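PDB 4YWE: putative aldehyde dehydrogenase from Burkholderia cenocepacia, which probably oxidises aldehydes to carboxylic acids with NAD or NADP as electron acceptor, as other members of the aldehyde dehydrogenase family do. Local coordinates for residues L133-Q136 / A137-V141; G169-A173 / A174-C178. One frame throughout, in Å; residues are numbered along the deposited sequence.

Contact 1: residues L133-Q136 / A137-V141; sequences LPYQ and AGYTV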
ATOM      1  N   LEU A 133       6.415   0.546 -10.516  1.00 15.84           N
ATOM      2  CA  LEU A 133       7.573  -0.090  -9.904  1.00 15.94           C
ATOM      3  C   LEU A 133       8.882   0.504 -10.405  1.00 18.90           C
ATOM      4  O   LEU A 133       9.038   0.745 -11.603  1.00 20.73           O
ATOM      5  CB  LEU A 133       7.550  -1.594 -10.177  1.00 13.30           C
ATOM      6  CG  LEU A 133       6.243  -2.315  -9.841  1.00 16.29           C
ATOM      7  CD1 LEU A 133       6.313  -3.777 -10.259  1.00 16.35           C
ATOM      8  CD2 LEU A 133       5.927  -2.186  -8.359  1.00 15.12           C
ATOM      9  N   PRO A 134       9.828   0.744  -9.485  1.00 19.78           N
ATOM     10  CA  PRO A 134      11.168   1.203  -9.863  1.00 20.80           C
ATOM     11  C   PRO A 134      11.847   0.197 -10.784  1.00 17.49           C
ATOM     12  O   PRO A 134      11.865  -0.994 -10.479  1.00 16.62           O
ATOM     13  CB  PRO A 134      11.901   1.306  -8.520  1.00 23.42           C
ATOM     14  CG  PRO A 134      10.816   1.458  -7.506  1.00 24.59           C
ATOM     15  CD  PRO A 134       9.670   0.643  -8.024  1.00 23.16           C
ATOM     16  N   TYR A 135      12.382   0.670 -11.903  1.00 17.72           N
ATOM     17  CA  TYR A 135      12.990  -0.217 -12.885  1.00 19.57           C
ATOM     18  C   TYR A 135      14.122   0.509 -13.603  1.00 21.81           C
ATOM     19  O   TYR A 135      14.531   1.590 -13.183  1.00 28.62           O
ATOM     20  CB  TYR A 135      11.934  -0.715 -13.877  1.00 22.59           C
ATOM     21  CG  TYR A 135      12.299  -1.997 -14.594  1.00 23.00           C
ATOM     22  CD1 TYR A 135      12.565  -3.162 -13.884  1.00 26.79           C
ATOM     23  CD2 TYR A 135      12.362  -2.047 -15.981  1.00 23.33           C
ATOM     24  CE1 TYR A 135      12.897  -4.336 -14.535  1.00 28.27           C
ATOM     25  CE2 TYR A 135      12.691  -3.217 -16.641  1.00 26.64           C
ATOM     26  CZ  TYR A 135      12.958  -4.358 -15.912  1.00 29.94           C
ATOM     27  OH  TYR A 135      13.286  -5.525 -16.563  1.00 34.41           O
ATOM     28  N   GLN A 136      14.618  -0.086 -14.683  1.00 24.93           N
ATOM     29  CA  GLN A 136      15.760   0.456 -15.416  1.00 28.62           C
ATOM     30  C   GLN A 136      15.501   1.857 -15.956  1.00 25.61           C
ATOM     31  O   GLN A 136      14.354   2.294 -16.063  1.00 23.40           O
ATOM     32  CB  GLN A 136      16.139  -0.474 -16.570  1.00 37.15           C
ATOM     33  CG  GLN A 136      16.547  -1.871 -16.138  1.00 45.85           C
ATOM     34  CD  GLN A 136      16.951  -2.746 -17.308  1.00 51.44           C
ATOM     35  OE1 GLN A 136      16.893  -2.325 -18.463  1.00 51.42           O
ATOM     36  NE2 GLN A 136      17.367  -3.971 -17.012  1.00 53.59           N
ATOM     37  N   ALA A 137      16.580   2.557 -16.294  1.00 22.19           N
ATOM     38  CA  ALA A 137      16.481   3.886 -16.880  1.00 24.59           C
ATOM     39  C   ALA A 137      15.849   3.806 -18.263  1.00 24.04           C
ATOM     40  O   ALA A 137      16.090   2.860 -19.014  1.00 22.12           O
ATOM     41  CB  ALA A 137      17.853   4.539 -16.958  1.00 26.44           C
ATOM     42  N   GLY A 138      15.037   4.802 -18.594  1.00 18.17           N
ATOM     43  CA  GLY A 138      14.333   4.813 -19.862  1.00 18.25           C
ATOM     44  C   GLY A 138      13.122   3.903 -19.858  1.00 17.59           C
ATOM     45  O   GLY A 138      12.512   3.659 -20.898  1.00 17.65           O
ATOM     46  N   TYR A 139      12.773   3.401 -18.677  1.00 17.01           N
ATOM     47  CA  TYR A 139      11.632   2.507 -18.523  1.00 19.97           C
ATOM     48  C   TYR A 139      10.588   3.070 -17.569  1.00 15.87           C
ATOM     49  O   TYR A 139      10.918   3.758 -16.606  1.00 15.88           O
ATOM     50  CB  TYR A 139      12.085   1.135 -18.019  1.00 21.94           C
ATOM     51  CG  TYR A 139      12.454   0.155 -19.105  1.00 24.92           C
ATOM     52  CD1 TYR A 139      13.734   0.133 -19.644  1.00 29.55           C
ATOM     53  CD2 TYR A 139      11.525  -0.760 -19.583  1.00 25.96           C
ATOM     54  CE1 TYR A 139      14.074  -0.769 -20.634  1.00 31.88           C
ATOM     55  CE2 TYR A 139      11.856  -1.664 -20.572  1.00 28.11           C
ATOM     56  CZ  TYR A 139      13.131  -1.664 -21.093  1.00 30.15           C
ATOM     57  OH  TYR A 139      13.463  -2.563 -22.079  1.00 28.46           O
ATOM     58  N   THR A 140       9.327   2.766 -17.848  1.00 16.72           N
ATOM     59  CA  THR A 140       8.244   3.041 -16.912  1.00 14.99           C
ATOM     60  C   THR A 140       7.407   1.779 -16.735  1.00 14.49           C
ATOM     61  O   THR A 140       6.847   1.251 -17.696  1.00 14.52           O
ATOM     62  CB  THR A 140       7.346   4.200 -17.380  1.00 15.12           C
ATOM     63  OG1 THR A 140       8.084   5.428 -17.332  1.00 17.27           O
ATOM     64  CG2 THR A 140       6.128   4.319 -16.477  1.00 17.65           C
ATOM     65  N   VAL A 141       7.335   1.295 -15.502  1.00 14.08           N
ATOM     66  CA  VAL A 141       6.616   0.064 -15.210  1.00 13.64           C
ATOM     67  C   VAL A 141       5.390   0.362 -14.360  1.00 13.21           C
ATOM     68  O   VAL A 141       5.496   0.970 -13.297  1.00 13.12           O
ATOM     69  CB  VAL A 141       7.531  -0.957 -14.515  1.00 13.57           C
ATOM     70  CG1 VAL A 141       6.737  -2.185 -14.094  1.00 13.13           C
ATOM     71  CG2 VAL A 141       8.684  -1.344 -15.431  1.00 14.05           C
TER
HETATM   72  O   HOH W   1       8.786   2.496 -13.711  1.00 13.35           O
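Gln136 lies alongside Tyr139, the two side chains pointing the same way. The residues belong to one loop that turns back on itself. Beyond CG the Gln136 chain is extended, which carries the amide out to the ring: Gln136 OE1 lies 3.9 Å from Tyr139 CE1. The amide plane stands at 84° to that ring. Gln136 also starts a type II beta turn that ends at Tyr139. Its closing bond, from Tyr139 N to Gln136 O, is weak at 3.2 Å. Gly138 takes the positive phi that this turn type needs at its third position.

The two tyrosines form a T-shaped pair. The edge of Tyr135, at CE2, comes over one face of Tyr139, and the ring centroids are 5.4 Å apart. In Tyr135 the ring is swung anti to the backbone N (chi1 -158°). This sets CG and CD2 near Val141 CG2, and CD2 also near Tyr139 CB. Tyr135 CB itself is 3.7 Å from Val141 CG2. The other valine branch, CG1, reaches Leu133 CB at 4.0 Å. Leu133 N donates to Val141 O at 3.0 Å. Nearby, a water accepts from Val141 N and donates to Leu133 O, bridging the two backbones.

Other copies of the protein pack here: Tyr135 meets Glu453 of the second subunit, and Pro134 meets Leu128 of the third. Such an outlying hairpin is consistent with the oligomerisation arm of aldehyde dehydrogenases. The loop is a hairpin-like reversal between strands 130-133 and 139-155, far out from the centre of the chain. Strand 477-485 borders strand 139-155, and Tyr139 touches Arg485 on it while Val141 touches Thr481.

Contact 2: residues G169-A173 / A174-C178; sequences GAALA and AGNAC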
ATOM      1  N   GLY A 169     -20.481  -9.337  -3.845  1.00 13.41           N
ATOM      2  CA  GLY A 169     -20.224  -7.927  -3.617  1.00 15.87           C
ATOM      3  C   GLY A 169     -18.806  -7.509  -3.956  1.00 17.16           C
ATOM      4  O   GLY A 169     -18.582  -6.446  -4.536  1.00 19.15           O
ATOM      5  N   ALA A 170     -17.843  -8.352  -3.595  1.00 11.34           N
ATOM      6  CA  ALA A 170     -16.441  -8.080  -3.890  1.00 13.17           C
ATOM      7  C   ALA A 170     -16.141  -8.319  -5.367  1.00 15.22           C
ATOM      8  O   ALA A 170     -15.388  -7.567  -5.986  1.00 17.37           O
ATOM      9  CB  ALA A 170     -15.537  -8.941  -3.019  1.00 10.75           C
ATOM     10  N   ALA A 171     -16.735  -9.372  -5.922  1.00 15.05           N
ATOM     11  CA  ALA A 171     -16.531  -9.723  -7.323  1.00 14.15           C
ATOM     12  C   ALA A 171     -17.054  -8.624  -8.242  1.00 17.59           C
ATOM     13  O   ALA A 171     -16.398  -8.248  -9.214  1.00 19.05           O
ATOM     14  CB  ALA A 171     -17.209 -11.050  -7.640  1.00 14.67           C
ATOM     15  N   LEU A 172     -18.239  -8.112  -7.928  1.00 13.94           N
ATOM     16  CA  LEU A 172     -18.837  -7.031  -8.703  1.00 13.20           C
ATOM     17  C   LEU A 172     -18.012  -5.754  -8.602  1.00 13.11           C
ATOM     18  O   LEU A 172     -17.785  -5.073  -9.603  1.00 13.61           O
ATOM     19  CB  LEU A 172     -20.271  -6.767  -8.237  1.00 16.85           C
ATOM     20  CG  LEU A 172     -21.327  -7.768  -8.702  1.00 17.33           C
ATOM     21  CD1 LEU A 172     -22.672  -7.466  -8.057  1.00 13.47           C
ATOM     22  CD2 LEU A 172     -21.437  -7.746 -10.221  1.00 15.40           C
ATOM     23  N   ALA A 173     -17.567  -5.436  -7.391  1.00 12.31           N
ATOM     24  CA  ALA A 173     -16.773  -4.235  -7.157  1.00 20.07           C
ATOM     25  C   ALA A 173     -15.462  -4.305  -7.931  1.00 18.13           C
ATOM     26  O   ALA A 173     -14.950  -3.288  -8.400  1.00 12.55           O
ATOM     27  CB  ALA A 173     -16.506  -4.050  -5.667  1.00 12.27           C
ATOM     28  N   ALA A 174     -14.935  -5.518  -8.072  1.00 16.46           N
ATOM     29  CA  ALA A 174     -13.688  -5.742  -8.795  1.00 15.42           C
ATOM     30  C   ALA A 174     -13.888  -5.642 -10.308  1.00 17.28           C
ATOM     31  O   ALA A 174     -12.921  -5.523 -11.062  1.00 15.75           O
ATOM     32  CB  ALA A 174     -13.104  -7.097  -8.428  1.00 12.59           C
ATOM     33  N   GLY A 175     -15.143  -5.699 -10.746  1.00 15.00           N
ATOM     34  CA  GLY A 175     -15.463  -5.546 -12.154  1.00 12.71           C
ATOM     35  C   GLY A 175     -15.791  -6.840 -12.878  1.00 16.48           C
ATOM     36  O   GLY A 175     -15.853  -6.873 -14.108  1.00 16.67           O
ATOM     37  N   ASN A 176     -16.007  -7.905 -12.114  1.00 17.41           N
ATOM     38  CA  ASN A 176     -16.340  -9.203 -12.690  1.00 12.33           C
ATOM     39  C   ASN A 176     -17.839  -9.340 -12.941  1.00 20.11           C
ATOM     40  O   ASN A 176     -18.650  -8.647 -12.325  1.00 21.35           O
ATOM     41  CB  ASN A 176     -15.873 -10.335 -11.770  1.00 11.89           C
ATOM     42  CG  ASN A 176     -14.382 -10.289 -11.494  1.00 16.23           C
ATOM     43  OD1 ASN A 176     -13.579 -10.795 -12.276  1.00 15.84           O
ATOM     44  ND2 ASN A 176     -14.005  -9.688 -10.372  1.00 16.98           N
ATOM     45  N   ALA A 177     -18.197 -10.235 -13.856  1.00 17.34           N
ATOM     46  CA  ALA A 177     -19.585 -10.646 -14.035  1.00 16.70           C
ATOM     47  C   ALA A 177     -19.774 -11.974 -13.311  1.00 15.05           C
ATOM     48  O   ALA A 177     -18.887 -12.825 -13.333  1.00 14.44           O
ATOM     49  CB  ALA A 177     -19.934 -10.769 -15.507  1.00 13.85           C
ATOM     50  N   CYS A 178     -20.924 -12.155 -12.670  1.00 14.45           N
ATOM     51  CA  CYS A 178     -21.077 -13.245 -11.710  1.00 16.85           C
ATOM     52  C   CYS A 178     -22.068 -14.329 -12.125  1.00 14.25           C
ATOM     53  O   CYS A 178     -23.138 -14.043 -12.660  1.00 16.52           O
ATOM     54  CB  CYS A 178     -21.496 -12.677 -10.352  1.00 15.87           C
ATOM     55  SG  CYS A 178     -20.368 -11.423  -9.711  1.00 19.52           S
TER
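Ala171 CB overlaps the sulfur of Cys178, with Ala171 CB and Cys178 SG 3.8 Å apart. The same sulfur touches the CD2 branch of Leu172. Cys178 SG sits beside its own backbone N (chi1 -56°), which turns it back to the helix end. These apolar contacts tie the last turn of the helix to the first residues of the strand.

The polar centre is Ala171 O. Asn176 grips it twice. Asn176 N donates to Ala171 O at 2.9 Å. Asn176 ND2 donates to Ala171 O at 3.0 Å, in the carbonyl plane and on a lone pair. This second hydrogen bond is fairly straight, N-H...O 158°. Asn176 ND2 also bonds Phe476 O, and Asn176 OD1 accepts from Gly149 N, so both ends of the buried amide are engaged and its rotation is fixed.

Gly175 takes the positive phi (103°) with which the chain leaves the helix. The ending is a Schellman motif, made by the Asn176 N bond to Ala171 O and by Gly175 N donating to Leu172 O at 2.9 Å. Gly175 N and Ala174 N add weak bonds to Ala171 O. The last regular helical bond runs from Ala174 N to Ala170 O at 3.0 Å.

The segment is the helix-to-strand turn of a beta-alpha-beta unit: strand 139-155, helix 160-174, strand 177-182. Ala171 lies on Thr151 and His153 of strand 139-155. Helix 71-87 meets Leu172 through Leu78, and helix 104-124 meets Ala170 and Ala173 through Tyr121.

Contact 1 comes first along the chain and contact 2 follows in series. Their centres are 31 Å apart and their nearest atoms about 19 Å, so they do not touch. Strand 139-155 and helix 160-174 lead from one to the other. Contact 1 lies at the start of that strand. Contact 2 turns the end of the helix into strand 177-182, which is parallel to strand 139-155 in the same sheet. Contact 1 is at the surface, among other subunits of the four-chain assembly. Contact 2 is buried, and no other chain touches it. Both contacts reach one sheet. On helix 160-174, the side chain of Ala170 is about 10 Å from that of Glu256, the predicted active-site residue.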